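Local structure of endoglucanase (Ruminococcus champanellensis, 6WQV) at residues Arg300-Glu305 against Tyr345-Ala351; Asn247-Thr252 against Gly290-Asn296; Val135-Asp140 against Ser187-Thr191; Met209-Tyr213 against Phe225-Thr229; Met97-Gln101 against Arg149-Tyr153. The protein hydrolyses internal beta-1,4 linkages of cellulose as a family GH5 endoglucanase of broad specificity, probably acting on other plant polysaccharides such as xylan as well. One frame throughout, in Å; residues are numbered along the deposited sequence. Where two conformers were deposited one is given.

Contact 1: Arg300-Glu305 against Tyr345-Ala351; sequences RVLWGE and YPELLEA
Arg300 drives the NH2 end of its guanidinium onto the face of the Tyr345 ring, an edge-on cation-pi contact. NH2 stands 3.2 Å above the middle of the Tyr345 ring, and CZ of Arg300 is 4.5 Å from its centroid, close to the ring normal. The two planes are 80° apart, which rules out a stacked guanidinium. The Arg300 chain bends at CG-CD (chi3 -69°), turning its tip toward the start of helix 346-353, where Tyr345 holds the N-cap position. On a face of the same guanidinium rests Leu348, whose CD2 lies 3.9 Å from Arg300 CZ. NH1 is held from a different direction by a hydrogen bond to the carbonyl of Ala291, so the group's rotation is fixed by both polar and aromatic partners.

Below this layer the helices meet mainly through apolar atoms. CD1 of Leu348 approaches Arg300 O at 3.5 Å and also faces the bare CA of Gly304, while Leu348 further packs on Trp320 of strand 318-322. Val301 CG1 lies 4.0 Å from Ala351 CB, and its other methyl, CG2, packs on Glu347. Ala351 CB is pressed to 3.2 Å from Glu305 CG, a tight approach. Gly304 and Ala351, with little or no side chain, let the backbones come close: the Glu305 and Ala351 CA atoms are 4.7 Å apart. The segment axes run nearly parallel, 17° apart and 8.4 Å at their closest, as expected of neighbouring outer helices, one preceding and one following strand 318-322, in a (beta/alpha)8 barrel.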
# COMPACT_ATOMS: atom_id res chain seq x y z
N ARG A 300 -7.01 -11.23 -18.88
CA ARG A 300 -6.20 -10.39 -18.02
C ARG A 300 -5.37 -9.40 -18.83
O ARG A 300 -5.13 -8.27 -18.36
CB ARG A 300 -5.30 -11.22 -17.10
CG ARG A 300 -6.08 -12.00 -16.04
CD ARG A 300 -5.25 -12.21 -14.78
NE ARG A 300 -4.15 -13.13 -15.01
CZ ARG A 300 -3.11 -13.28 -14.19
NH1 ARG A 300 -3.02 -12.57 -13.08
NH2 ARG A 300 -2.16 -14.15 -14.50
N VAL A 301 -4.91 -9.79 -20.02
CA VAL A 301 -4.18 -8.86 -20.89
C VAL A 301 -5.07 -7.70 -21.31
O VAL A 301 -4.67 -6.54 -21.27
CB VAL A 301 -3.58 -9.61 -22.09
CG1 VAL A 301 -3.09 -8.63 -23.17
CG2 VAL A 301 -2.43 -10.51 -21.64
N LEU A 302 -6.30 -8.01 -21.73
CA LEU A 302 -7.22 -6.95 -22.13
C LEU A 302 -7.56 -6.05 -20.95
O LEU A 302 -7.56 -4.82 -21.07
CB LEU A 302 -8.49 -7.58 -22.71
CG LEU A 302 -9.57 -6.63 -23.21
CD1 LEU A 302 -9.05 -5.83 -24.39
CD2 LEU A 302 -10.83 -7.38 -23.59
N TRP A 303 -7.86 -6.65 -19.80
CA TRP A 303 -8.11 -5.89 -18.59
C TRP A 303 -6.92 -5.02 -18.23
O TRP A 303 -7.07 -3.82 -17.95
CB TRP A 303 -8.45 -6.86 -17.45
CG TRP A 303 -8.40 -6.26 -16.09
CD1 TRP A 303 -9.42 -5.62 -15.43
CD2 TRP A 303 -7.28 -6.23 -15.21
NE1 TRP A 303 -8.99 -5.19 -14.19
CE2 TRP A 303 -7.68 -5.56 -14.03
CE3 TRP A 303 -5.97 -6.71 -15.30
CZ2 TRP A 303 -6.81 -5.35 -12.96
CZ3 TRP A 303 -5.11 -6.50 -14.23
CH2 TRP A 303 -5.53 -5.82 -13.09
N GLY A 304 -5.71 -5.59 -18.27
CA GLY A 304 -4.54 -4.86 -17.81
C GLY A 304 -4.17 -3.70 -18.71
O GLY A 304 -3.80 -2.62 -18.23
N GLU A 305 -4.23 -3.90 -20.03
CA GLU A 305 -3.97 -2.80 -20.95
C GLU A 305 -4.92 -1.64 -20.67
O GLU A 305 -4.50 -0.48 -20.61
CB GLU A 305 -4.16 -3.24 -22.40
CG GLU A 305 -3.26 -4.35 -22.89
CD GLU A 305 -3.56 -4.73 -24.34
OE1 GLU A 305 -4.75 -4.74 -24.72
OE2 GLU A 305 -2.60 -5.00 -25.09
N TYR A 345 3.97 -14.15 -16.30
CA TYR A 345 2.92 -13.75 -17.24
C TYR A 345 3.45 -12.61 -18.10
O TYR A 345 3.06 -11.44 -17.95
CB TYR A 345 1.66 -13.35 -16.47
CG TYR A 345 1.22 -14.42 -15.49
CD1 TYR A 345 0.72 -15.64 -15.94
CD2 TYR A 345 1.29 -14.21 -14.12
CE1 TYR A 345 0.31 -16.62 -15.05
CE2 TYR A 345 0.88 -15.18 -13.22
CZ TYR A 345 0.40 -16.39 -13.69
OH TYR A 345 -0.01 -17.35 -12.80
N PRO A 346 4.37 -12.92 -19.02
CA PRO A 346 5.00 -11.85 -19.81
C PRO A 346 4.03 -11.02 -20.64
O PRO A 346 4.27 -9.82 -20.81
CB PRO A 346 6.02 -12.60 -20.68
CG PRO A 346 5.52 -14.04 -20.70
CD PRO A 346 4.91 -14.25 -19.33
N GLU A 347 2.96 -11.61 -21.18
CA GLU A 347 2.01 -10.84 -21.98
C GLU A 347 1.27 -9.83 -21.12
O GLU A 347 0.93 -8.74 -21.59
CB GLU A 347 1.03 -11.78 -22.67
CG GLU A 347 1.63 -12.67 -23.75
CD GLU A 347 0.57 -13.38 -24.57
OE1 GLU A 347 -0.61 -12.97 -24.51
OE2 GLU A 347 0.92 -14.36 -25.27
N LEU A 348 1.00 -10.19 -19.87
CA LEU A 348 0.34 -9.27 -18.96
C LEU A 348 1.27 -8.14 -18.54
O LEU A 348 0.87 -6.97 -18.52
CB LEU A 348 -0.16 -10.04 -17.74
CG LEU A 348 -0.75 -9.23 -16.59
CD1 LEU A 348 -1.93 -8.41 -17.04
CD2 LEU A 348 -1.16 -10.18 -15.46
N LEU A 349 2.53 -8.47 -18.22
CA LEU A 349 3.52 -7.43 -17.95
C LEU A 349 3.61 -6.45 -19.12
O LEU A 349 3.55 -5.23 -18.93
CB LEU A 349 4.88 -8.05 -17.66
CG LEU A 349 6.00 -7.08 -17.28
CD1 LEU A 349 5.72 -6.47 -15.92
CD2 LEU A 349 7.36 -7.77 -17.28
N GLU A 350 3.74 -6.97 -20.34
CA GLU A 350 3.82 -6.10 -21.52
C GLU A 350 2.58 -5.22 -21.64
O GLU A 350 2.68 -4.04 -22.01
CB GLU A 350 3.99 -6.98 -22.76
CG GLU A 350 3.96 -6.27 -24.10
CD GLU A 350 4.04 -7.24 -25.27
OE1 GLU A 350 3.14 -8.11 -25.42
OE2 GLU A 350 5.01 -7.15 -26.05
N ALA A 351 1.41 -5.77 -21.34
CA ALA A 351 0.18 -4.99 -21.44
C ALA A 351 0.19 -3.80 -20.49
O ALA A 351 -0.26 -2.71 -20.84
CB ALA A 351 -1.02 -5.90 -21.14

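Contact 2: Asn247-Thr252 against Gly290-Asn296; sequences NFALNT and GALNKNN
The ammonium group of Lys294 is held among backbone carbonyls of the opposing segment, with no carboxylate of either segment to meet it. NZ donates to Phe248 O at 2.9 Å and to Asn251 O at 2.8 Å, and a further bond goes to Thr255 O. The site belongs to the loops that follow strands 236-241 and 284-289 of the (beta/alpha)8 barrel, and it gathers peptide oxygens at the end of the short helix 246-249, whose dipole would probably favour the positive charge. The Lys294 chain is extended from CG outward (chi2 172°), which carries NZ the full distance. Its approach differs between acceptors: it is tilted 21° from the carbonyl plane of Asn251, but stands above that of Phe248. A methionine in its place would remove the charged donor; the Asn251 carbonyl would probably lose its lysine mate and the Phe248 carbonyl be left with its water, weakening the tie between the two loops.

The backbones are joined directly, by Leu292 N donating to Ala249 O over 2.9 Å. Leu292 lays CD1 against the backbone that follows the helix, 3.4 Å from Leu250 O, and Leu250 touches a glucose unit of the bound glycan. Ala249 CB covers Gly290 O, a buried oxygen with no partner in the model. Asn293 OD1 accepts from Asn295 N in an Asx turn. Asn296 uses ND2 as donor to a water that in turn donates to Phe248 O and to Leu292 O at 2.7 Å; that water lies 3.5 Å above the plane of the Phe248 ring, offset toward its rim.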
# COMPACT_ATOMS: atom_id res chain seq x y z
N ASN A 247 -15.59 -8.96 -9.32
CA ASN A 247 -15.80 -10.38 -9.57
C ASN A 247 -14.67 -10.98 -10.39
O ASN A 247 -14.23 -12.10 -10.12
CB ASN A 247 -17.15 -10.61 -10.25
CG ASN A 247 -18.30 -10.53 -9.26
OD1 ASN A 247 -18.15 -10.87 -8.09
ND2 ASN A 247 -19.45 -10.06 -9.73
N PHE A 248 -14.18 -10.24 -11.38
CA PHE A 248 -13.09 -10.71 -12.23
C PHE A 248 -11.76 -10.68 -11.48
O PHE A 248 -10.99 -11.65 -11.52
CB PHE A 248 -13.01 -9.80 -13.46
CG PHE A 248 -11.83 -10.08 -14.36
CD1 PHE A 248 -11.84 -11.17 -15.21
CD2 PHE A 248 -10.71 -9.25 -14.36
CE1 PHE A 248 -10.78 -11.44 -16.04
CE2 PHE A 248 -9.64 -9.52 -15.19
CZ PHE A 248 -9.68 -10.61 -16.03
N ALA A 249 -11.48 -9.58 -10.79
CA ALA A 249 -10.13 -9.27 -10.34
C ALA A 249 -9.80 -9.85 -8.97
O ALA A 249 -8.65 -10.20 -8.72
CB ALA A 249 -9.94 -7.75 -10.30
N LEU A 250 -10.78 -9.90 -8.06
CA LEU A 250 -10.51 -10.23 -6.66
C LEU A 250 -11.33 -11.38 -6.11
O LEU A 250 -10.90 -12.01 -5.14
CB LEU A 250 -10.72 -8.99 -5.78
CG LEU A 250 -10.39 -9.10 -4.29
CD1 LEU A 250 -8.97 -9.60 -4.06
CD2 LEU A 250 -10.61 -7.75 -3.59
N ASN A 251 -12.49 -11.69 -6.69
CA ASN A 251 -13.34 -12.77 -6.21
C ASN A 251 -12.80 -14.10 -6.73
O ASN A 251 -12.85 -14.36 -7.94
CB ASN A 251 -14.76 -12.55 -6.72
CG ASN A 251 -15.77 -13.54 -6.15
OD1 ASN A 251 -15.40 -14.50 -5.48
ND2 ASN A 251 -17.04 -13.31 -6.44
N THR A 252 -12.30 -14.94 -5.83
CA THR A 252 -11.77 -16.23 -6.27
C THR A 252 -12.85 -17.13 -6.86
O THR A 252 -12.52 -18.07 -7.58
CB THR A 252 -11.05 -16.95 -5.13
OG1 THR A 252 -11.94 -17.11 -4.02
CG2 THR A 252 -9.82 -16.18 -4.68
N GLY A 290 -4.81 -5.42 -8.97
CA GLY A 290 -4.37 -6.69 -9.55
C GLY A 290 -5.58 -7.46 -9.99
O GLY A 290 -6.72 -7.07 -9.72
N ALA A 291 -5.33 -8.54 -10.72
CA ALA A 291 -6.37 -9.47 -11.13
C ALA A 291 -5.85 -10.88 -10.91
O ALA A 291 -4.75 -11.21 -11.38
CB ALA A 291 -6.78 -9.28 -12.60
N LEU A 292 -6.61 -11.69 -10.19
CA LEU A 292 -6.20 -13.04 -9.87
C LEU A 292 -5.91 -13.85 -11.12
O LEU A 292 -6.60 -13.72 -12.14
CB LEU A 292 -7.36 -13.76 -9.17
CG LEU A 292 -7.80 -13.26 -7.81
CD1 LEU A 292 -9.23 -13.71 -7.53
CD2 LEU A 292 -6.89 -13.78 -6.73
N ASN A 293 -4.93 -14.75 -11.02
CA ASN A 293 -4.73 -15.72 -12.08
C ASN A 293 -5.88 -16.72 -12.06
O ASN A 293 -6.04 -17.48 -11.10
CB ASN A 293 -3.43 -16.50 -11.92
CG ASN A 293 -3.34 -17.64 -12.92
OD1 ASN A 293 -3.78 -17.51 -14.06
ND2 ASN A 293 -2.79 -18.77 -12.49
N LYS A 294 -6.67 -16.75 -13.14
CA LYS A 294 -7.74 -17.71 -13.33
C LYS A 294 -7.53 -18.48 -14.63
O LYS A 294 -8.49 -18.93 -15.27
CB LYS A 294 -9.11 -17.01 -13.31
CG LYS A 294 -9.47 -16.45 -11.94
CD LYS A 294 -10.74 -15.61 -12.01
CE LYS A 294 -11.15 -15.13 -10.62
NZ LYS A 294 -12.22 -14.09 -10.69
N ASN A 295 -6.26 -18.61 -15.03
CA ASN A 295 -5.88 -19.32 -16.26
C ASN A 295 -6.60 -18.71 -17.46
O ASN A 295 -7.12 -19.39 -18.34
CB ASN A 295 -6.10 -20.81 -16.08
CG ASN A 295 -5.33 -21.35 -14.88
OD1 ASN A 295 -5.90 -21.99 -13.99
ND2 ASN A 295 -4.04 -21.05 -14.82
N ASN A 296 -6.54 -17.38 -17.50
CA ASN A 296 -7.36 -16.55 -18.37
C ASN A 296 -6.49 -15.42 -18.94
O ASN A 296 -6.77 -14.24 -18.76
CB ASN A 296 -8.52 -15.98 -17.56
CG ASN A 296 -8.07 -15.16 -16.30
OD1 ASN A 296 -6.98 -15.35 -15.74
ND2 ASN A 296 -8.94 -14.27 -15.86
O HOH W 1 -8.82 -12.74 -13.35

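Contact 3: Val135-Asp140 against Ser187-Thr191; sequences VNARLD and SYNQT
Asn136 and Tyr188 carry the contact between two helices of the (beta/alpha)8 barrel, 129-149 and 179-197, which flank strand 157-160 along the chain. The segment axes are 28° apart in direction and come within 9.6 Å, a spacing that side chains must bridge.

The polar interactions are gathered on the Asn136 amide. Its ND2 donates to Ser187 OG at 2.9 Å, with an N-H...O angle of 157° and the oxygen close to the amide plane. Ser187 presents that oxygen because OG is anti to the backbone N (chi1 179°). The other end of the amide, OD1, comes within 2.7 Å of Thr191 OG1. One amide thus reaches two hydroxyl side chains a helical turn apart, which probably sets its rotation. OD1 also meets the edge of the Tyr188 ring, 3.3 Å from CD1, with amide and ring planes nearly perpendicular. The phenol OH of Tyr188 has its hydrogen-bond partner outside the segments, the carbonyl of Ile126.

The aromatic and apolar interactions lie on the Tyr188 side chain. Val135 CG1 sits over one face of the ring, 3.5 Å from its centroid, in a CH-pi contact displaced toward the hydroxyl-bearing rim; the two side chains cross at about a right angle. Leu139 supports the root of the tyrosine, with CD1 3.6 Å from Tyr188 CB. Farther along, the methyl of Thr191 takes over: its CG2 rests 4.2 Å from Asp140 CB, while Asp140 OD1 is bonded to Thr195 OG1 in the next turn.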
# COMPACT_ATOMS: atom_id res chain seq x y z
N VAL A 135 -5.57 3.59 20.52
CA VAL A 135 -5.01 3.40 19.19
C VAL A 135 -4.16 4.60 18.78
O VAL A 135 -3.07 4.45 18.23
CB VAL A 135 -6.13 3.11 18.17
CG1 VAL A 135 -5.57 3.07 16.77
CG2 VAL A 135 -6.83 1.81 18.52
N ASN A 136 -4.65 5.81 19.05
CA ASN A 136 -3.86 7.00 18.72
C ASN A 136 -2.53 6.98 19.46
O ASN A 136 -1.49 7.36 18.89
CB ASN A 136 -4.65 8.27 19.02
CG ASN A 136 -5.49 8.72 17.84
OD1 ASN A 136 -5.08 8.61 16.69
ND2 ASN A 136 -6.67 9.25 18.13
N ALA A 137 -2.52 6.55 20.72
CA ALA A 137 -1.27 6.47 21.47
C ALA A 137 -0.31 5.46 20.84
O ALA A 137 0.89 5.72 20.73
CB ALA A 137 -1.55 6.11 22.93
N ARG A 138 -0.82 4.29 20.44
CA ARG A 138 0.03 3.27 19.84
C ARG A 138 0.53 3.71 18.47
O ARG A 138 1.70 3.52 18.14
CB ARG A 138 -0.73 1.95 19.76
CG ARG A 138 0.07 0.82 19.13
CD ARG A 138 -0.50 -0.54 19.48
NE ARG A 138 0.22 -1.60 18.79
CZ ARG A 138 0.19 -2.88 19.13
NH1 ARG A 138 -0.53 -3.28 20.17
NH2 ARG A 138 0.88 -3.78 18.44
N LEU A 139 -0.35 4.32 17.67
CA LEU A 139 0.07 4.85 16.38
C LEU A 139 1.21 5.84 16.54
O LEU A 139 2.19 5.82 15.79
CB LEU A 139 -1.11 5.56 15.72
CG LEU A 139 -2.04 4.73 14.85
CD1 LEU A 139 -3.25 5.57 14.49
CD2 LEU A 139 -1.31 4.26 13.61
N ASP A 140 1.08 6.76 17.50
CA ASP A 140 2.14 7.73 17.72
C ASP A 140 3.42 7.04 18.16
O ASP A 140 4.51 7.37 17.68
CB ASP A 140 1.68 8.77 18.72
CG ASP A 140 2.79 9.67 19.15
OD1 ASP A 140 3.26 10.47 18.31
OD2 ASP A 140 3.21 9.56 20.31
N SER A 187 -9.19 10.75 12.66
CA SER A 187 -8.31 11.04 13.78
C SER A 187 -6.99 10.29 13.66
O SER A 187 -5.92 10.85 13.92
CB SER A 187 -9.02 10.67 15.09
OG SER A 187 -8.19 10.90 16.22
N TYR A 188 -7.06 9.01 13.28
CA TYR A 188 -5.84 8.21 13.16
C TYR A 188 -4.92 8.77 12.08
O TYR A 188 -3.70 8.84 12.27
CB TYR A 188 -6.21 6.75 12.85
CG TYR A 188 -6.96 6.00 13.93
CD1 TYR A 188 -7.05 6.47 15.24
CD2 TYR A 188 -7.59 4.79 13.64
CE1 TYR A 188 -7.74 5.76 16.22
CE2 TYR A 188 -8.27 4.07 14.62
CZ TYR A 188 -8.35 4.56 15.91
OH TYR A 188 -9.03 3.88 16.89
N ASN A 189 -5.48 9.16 10.93
CA ASN A 189 -4.64 9.75 9.89
C ASN A 189 -4.03 11.06 10.36
O ASN A 189 -2.86 11.36 10.06
CB ASN A 189 -5.44 9.98 8.60
CG ASN A 189 -5.58 8.72 7.77
OD1 ASN A 189 -4.71 7.86 7.79
ND2 ASN A 189 -6.68 8.62 7.03
N GLN A 190 -4.80 11.87 11.10
CA GLN A 190 -4.27 13.13 11.62
C GLN A 190 -3.13 12.88 12.59
O GLN A 190 -2.10 13.57 12.55
CB GLN A 190 -5.39 13.93 12.29
CG GLN A 190 -4.93 15.29 12.77
CD GLN A 190 -4.58 16.22 11.63
OE1 GLN A 190 -5.46 16.71 10.91
NE2 GLN A 190 -3.28 16.46 11.44
N THR A 191 -3.28 11.89 13.47
CA THR A 191 -2.20 11.56 14.40
C THR A 191 -0.94 11.15 13.65
O THR A 191 0.16 11.59 13.99
CB THR A 191 -2.66 10.43 15.33
OG1 THR A 191 -3.74 10.91 16.13
CG2 THR A 191 -1.52 9.97 16.22

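Contact 4: Met209-Tyr213 against Phe225-Thr229; sequences MVPTY and FVLPT
The two segments run in roughly opposite directions without a hydrogen bond between them. Their CA atoms are 8.2 Å apart at Val210 and Leu227 but 6.4 Å at Thr212 and Phe225, so the separation narrows toward Phe225. Residues 209-211 have extended strand torsions, whereas 225-229 is an irregular loop in largely extended form, and side chains fill the gap.

Phe225 bridges it. The side of its ring formed by CD1, CE1 and CZ runs along three consecutive residues. CZ is 4.1 Å from Val210 CG2, CE1 is 3.6 Å from Pro211 O, and CD1 is 3.7 Å from Thr212 CG2. Val210 CG2 and Pro211 O both lie near the ring plane, so the valine methyl and the carbonyl meet an edge. The ring reaches this line because CG is anti to the backbone N of Phe225 (chi1 178°).

Strand 208-211 is one of the eight parallel strands of the (beta/alpha)8 barrel, and the loop that includes Phe225 leads from helix 219-223 toward the next strand, 236-241, whose Val238 also touches Phe225. The Pro211 carbonyl beside the ring is not without a donor, since Asn189 ND2 of helix 179-197 bonds to it. Val210 CG2 touches two further residues of the loop: it lies 4.2 Å from Leu227 CD1 and 4.3 Å from Pro228 CD. Thr212 turns its methyl to Phe225 while its OG1 is hydrogen-bonded to Ser216 O.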
# COMPACT_ATOMS: atom_id res chain seq x y z
N MET A 209 1.26 9.29 2.66
CA MET A 209 0.06 8.69 2.09
C MET A 209 -0.88 8.27 3.22
O MET A 209 -0.44 7.80 4.27
CB MET A 209 0.41 7.47 1.22
CG MET A 209 0.97 7.81 -0.16
SD MET A 209 1.68 6.38 -1.01
CE MET A 209 0.32 5.27 -0.81
N VAL A 210 -2.18 8.48 3.00
CA VAL A 210 -3.22 8.09 3.96
C VAL A 210 -4.37 7.41 3.23
O VAL A 210 -4.76 7.84 2.13
CB VAL A 210 -3.74 9.30 4.76
CG1 VAL A 210 -2.70 9.80 5.75
CG2 VAL A 210 -4.21 10.42 3.83
N PRO A 211 -4.95 6.37 3.83
CA PRO A 211 -6.12 5.73 3.20
C PRO A 211 -7.44 6.29 3.68
O PRO A 211 -7.53 6.84 4.78
CB PRO A 211 -5.99 4.27 3.66
CG PRO A 211 -5.45 4.44 5.08
CD PRO A 211 -4.51 5.64 5.03
N THR A 212 -8.48 6.12 2.87
CA THR A 212 -9.84 6.20 3.35
C THR A 212 -10.16 4.93 4.14
O THR A 212 -9.33 4.01 4.25
CB THR A 212 -10.78 6.26 2.16
OG1 THR A 212 -10.48 5.13 1.33
CG2 THR A 212 -10.58 7.54 1.35
N TYR A 213 -11.38 4.86 4.68
CA TYR A 213 -11.90 3.63 5.26
C TYR A 213 -11.67 2.47 4.28
O TYR A 213 -12.10 2.54 3.12
CB TYR A 213 -13.40 3.78 5.58
CG TYR A 213 -13.97 2.51 6.17
CD1 TYR A 213 -14.30 1.44 5.35
CD2 TYR A 213 -14.13 2.35 7.54
CE1 TYR A 213 -14.77 0.26 5.87
CE2 TYR A 213 -14.60 1.16 8.07
CZ TYR A 213 -14.92 0.12 7.23
OH TYR A 213 -15.39 -1.06 7.75
N PHE A 225 -14.56 11.36 4.58
CA PHE A 225 -13.12 11.48 4.68
C PHE A 225 -12.70 12.94 4.83
O PHE A 225 -13.21 13.82 4.14
CB PHE A 225 -12.46 10.88 3.43
CG PHE A 225 -10.96 10.99 3.40
CD1 PHE A 225 -10.17 10.06 4.04
CD2 PHE A 225 -10.34 12.02 2.70
CE1 PHE A 225 -8.79 10.15 4.02
CE2 PHE A 225 -8.96 12.12 2.68
CZ PHE A 225 -8.19 11.19 3.34
N VAL A 226 -11.75 13.18 5.73
CA VAL A 226 -11.14 14.50 5.93
C VAL A 226 -9.63 14.34 5.75
O VAL A 226 -8.99 13.57 6.48
CB VAL A 226 -11.45 15.05 7.33
CG1 VAL A 226 -10.70 16.36 7.59
CG2 VAL A 226 -12.95 15.28 7.52
N LEU A 227 -9.06 15.06 4.80
CA LEU A 227 -7.60 15.04 4.66
C LEU A 227 -6.98 15.70 5.88
O LEU A 227 -7.42 16.79 6.27
CB LEU A 227 -7.18 15.77 3.39
CG LEU A 227 -5.76 15.52 2.88
CD1 LEU A 227 -5.59 14.12 2.35
CD2 LEU A 227 -5.42 16.58 1.82
N PRO A 228 -5.96 15.10 6.50
CA PRO A 228 -5.35 15.72 7.68
C PRO A 228 -4.86 17.14 7.39
O PRO A 228 -4.45 17.46 6.28
CB PRO A 228 -4.16 14.80 8.00
CG PRO A 228 -4.53 13.51 7.44
CD PRO A 228 -5.40 13.76 6.23
N THR A 229 -4.92 17.98 8.42
CA THR A 229 -4.24 19.26 8.39
C THR A 229 -2.74 19.03 8.53
O THR A 229 -2.29 18.22 9.35
CB THR A 229 -4.74 20.12 9.55
OG1 THR A 229 -6.14 20.36 9.40
CG2 THR A 229 -4.02 21.47 9.62

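Contact 5: Met97-Gln101 against Arg149-Tyr153; sequences MNRVQ and RFGSY
The turn that leads from helix 129-149 to strand 157-160 packs against helix 94-108. Arg149, at the helix end, bends at CB-CG and CG-CD (chi2 66°), which brings its guanidinium over Met97. CG of Met97 lies 3.4 Å from Arg149 CZ, over the centre of one face. Polar partners ring the edge. Asn98 OD1 is gripped by two nitrogens, Arg149 NH1 at 3.0 Å and NH2 at 3.1 Å, while NH1 also donates to Gln101 OE1 at 2.8 Å; Glu94 adds a salt bridge at NH2. With a leucine in place of Arg149, Asn98 OD1 would probably lose both of its arginine donors and the Glu94 carboxylate its positive mate.

Gln101 passes the link onward: its NE2 donates to Tyr153 OH at 3.0 Å, nearly straight at 170°, and to a water held by Arg149 O. The Tyr153 hydroxyl also bonds Asn105 OD1. The Phe150 ring turns an edge to Gln101, with Phe150 CZ 3.7 Å from Gln101 CA, and Met97 SD lies 4.0 Å from Phe150 CE2. Together with this oblique Met-aromatic contact, the polar network joins the helix-to-strand connection, with its type I turn from Phe150 to Tyr153, to the neighbouring helix of a (beta/alpha)8 barrel.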
# COMPACT_ATOMS: atom_id res chain seq x y z
N MET A 97 13.36 -4.09 12.78
CA MET A 97 13.60 -2.78 12.19
C MET A 97 14.80 -2.82 11.25
O MET A 97 14.77 -2.22 10.17
CB MET A 97 13.78 -1.73 13.28
CG MET A 97 13.87 -0.30 12.75
SD MET A 97 12.31 0.33 12.08
CE MET A 97 11.47 0.93 13.54
N ASN A 98 15.85 -3.57 11.63
CA ASN A 98 17.04 -3.68 10.79
C ASN A 98 16.71 -4.36 9.47
O ASN A 98 17.18 -3.94 8.41
CB ASN A 98 18.15 -4.46 11.51
CG ASN A 98 18.78 -3.69 12.65
OD1 ASN A 98 18.60 -2.48 12.78
ND2 ASN A 98 19.54 -4.39 13.48
N ARG A 99 15.91 -5.43 9.52
CA ARG A 99 15.55 -6.11 8.28
C ARG A 99 14.69 -5.23 7.39
O ARG A 99 14.89 -5.18 6.17
CB ARG A 99 14.85 -7.44 8.58
CG ARG A 99 14.40 -8.19 7.34
CD ARG A 99 15.55 -8.49 6.39
NE ARG A 99 15.04 -9.14 5.19
CZ ARG A 99 15.71 -9.24 4.04
NH1 ARG A 99 16.92 -8.73 3.91
NH2 ARG A 99 15.14 -9.85 3.01
N VAL A 100 13.71 -4.52 7.97
CA VAL A 100 12.90 -3.61 7.18
C VAL A 100 13.79 -2.60 6.47
O VAL A 100 13.61 -2.32 5.28
CB VAL A 100 11.84 -2.91 8.06
CG1 VAL A 100 11.10 -1.85 7.25
CG2 VAL A 100 10.85 -3.90 8.63
N GLN A 101 14.78 -2.06 7.18
CA GLN A 101 15.68 -1.09 6.55
C GLN A 101 16.48 -1.73 5.42
O GLN A 101 16.71 -1.09 4.38
CB GLN A 101 16.59 -0.46 7.59
CG GLN A 101 17.54 0.56 6.99
CD GLN A 101 18.17 1.44 8.03
OE1 GLN A 101 18.43 1.01 9.15
NE2 GLN A 101 18.42 2.70 7.67
N ARG A 149 13.85 6.24 12.46
CA ARG A 149 14.81 5.35 11.81
C ARG A 149 15.04 5.77 10.36
O ARG A 149 16.17 5.70 9.86
CB ARG A 149 14.34 3.90 11.88
CG ARG A 149 15.20 2.94 11.05
CD ARG A 149 16.62 2.81 11.58
NE ARG A 149 16.69 1.95 12.76
CZ ARG A 149 17.13 0.69 12.78
NH1 ARG A 149 17.57 0.09 11.68
NH2 ARG A 149 17.13 0.03 13.93
N PHE A 150 13.98 6.21 9.68
CA PHE A 150 14.00 6.48 8.25
C PHE A 150 14.04 7.97 7.94
O PHE A 150 13.85 8.36 6.79
CB PHE A 150 12.82 5.78 7.56
CG PHE A 150 12.97 4.28 7.52
CD1 PHE A 150 13.70 3.67 6.51
CD2 PHE A 150 12.40 3.49 8.50
CE1 PHE A 150 13.86 2.30 6.49
CE2 PHE A 150 12.55 2.11 8.48
CZ PHE A 150 13.29 1.52 7.48
N GLY A 151 14.33 8.80 8.93
CA GLY A 151 14.21 10.23 8.74
C GLY A 151 15.23 10.85 7.81
O GLY A 151 14.98 11.93 7.27
N SER A 152 16.37 10.18 7.61
CA SER A 152 17.44 10.73 6.78
C SER A 152 17.22 10.51 5.29
O SER A 152 17.94 11.11 4.48
CB SER A 152 18.79 10.12 7.19
OG SER A 152 18.80 8.72 6.95
N TYR A 153 16.27 9.68 4.91
CA TYR A 153 16.05 9.37 3.50
C TYR A 153 15.49 10.58 2.75
O TYR A 153 14.85 11.46 3.33
CB TYR A 153 15.11 8.17 3.38
CG TYR A 153 15.76 6.87 3.78
CD1 TYR A 153 16.13 6.61 5.10
CD2 TYR A 153 16.03 5.90 2.84
CE1 TYR A 153 16.74 5.43 5.45
CE2 TYR A 153 16.64 4.71 3.18
CZ TYR A 153 16.99 4.48 4.49
OH TYR A 153 17.60 3.30 4.85
O HOH W 2 18.92 4.83 9.92

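From the N terminus, contact 5 opens first, on helix 94-108, and closes after 47 intervening residues. Contact 3 opens on helix 129-149 before that closure and spans 46 residues, so these two cross, chaining helix 94-108 to helix 129-149 and that in turn to helix 179-197. Contact 4 then closes a short loop of 11 residues after strand 208-211; it touches contact 3 through Gln190 OE1 and Thr229 N. Contacts 2 and 1 follow in series, closing loops of 37 and 39 residues: the first joins loops after strands 236-241 and 284-289, the second helix 297-313 to the C-terminal helix. They touch at Arg300. None nests within another, and contacts 1 and 3 lie on opposite sides of the chain's centre.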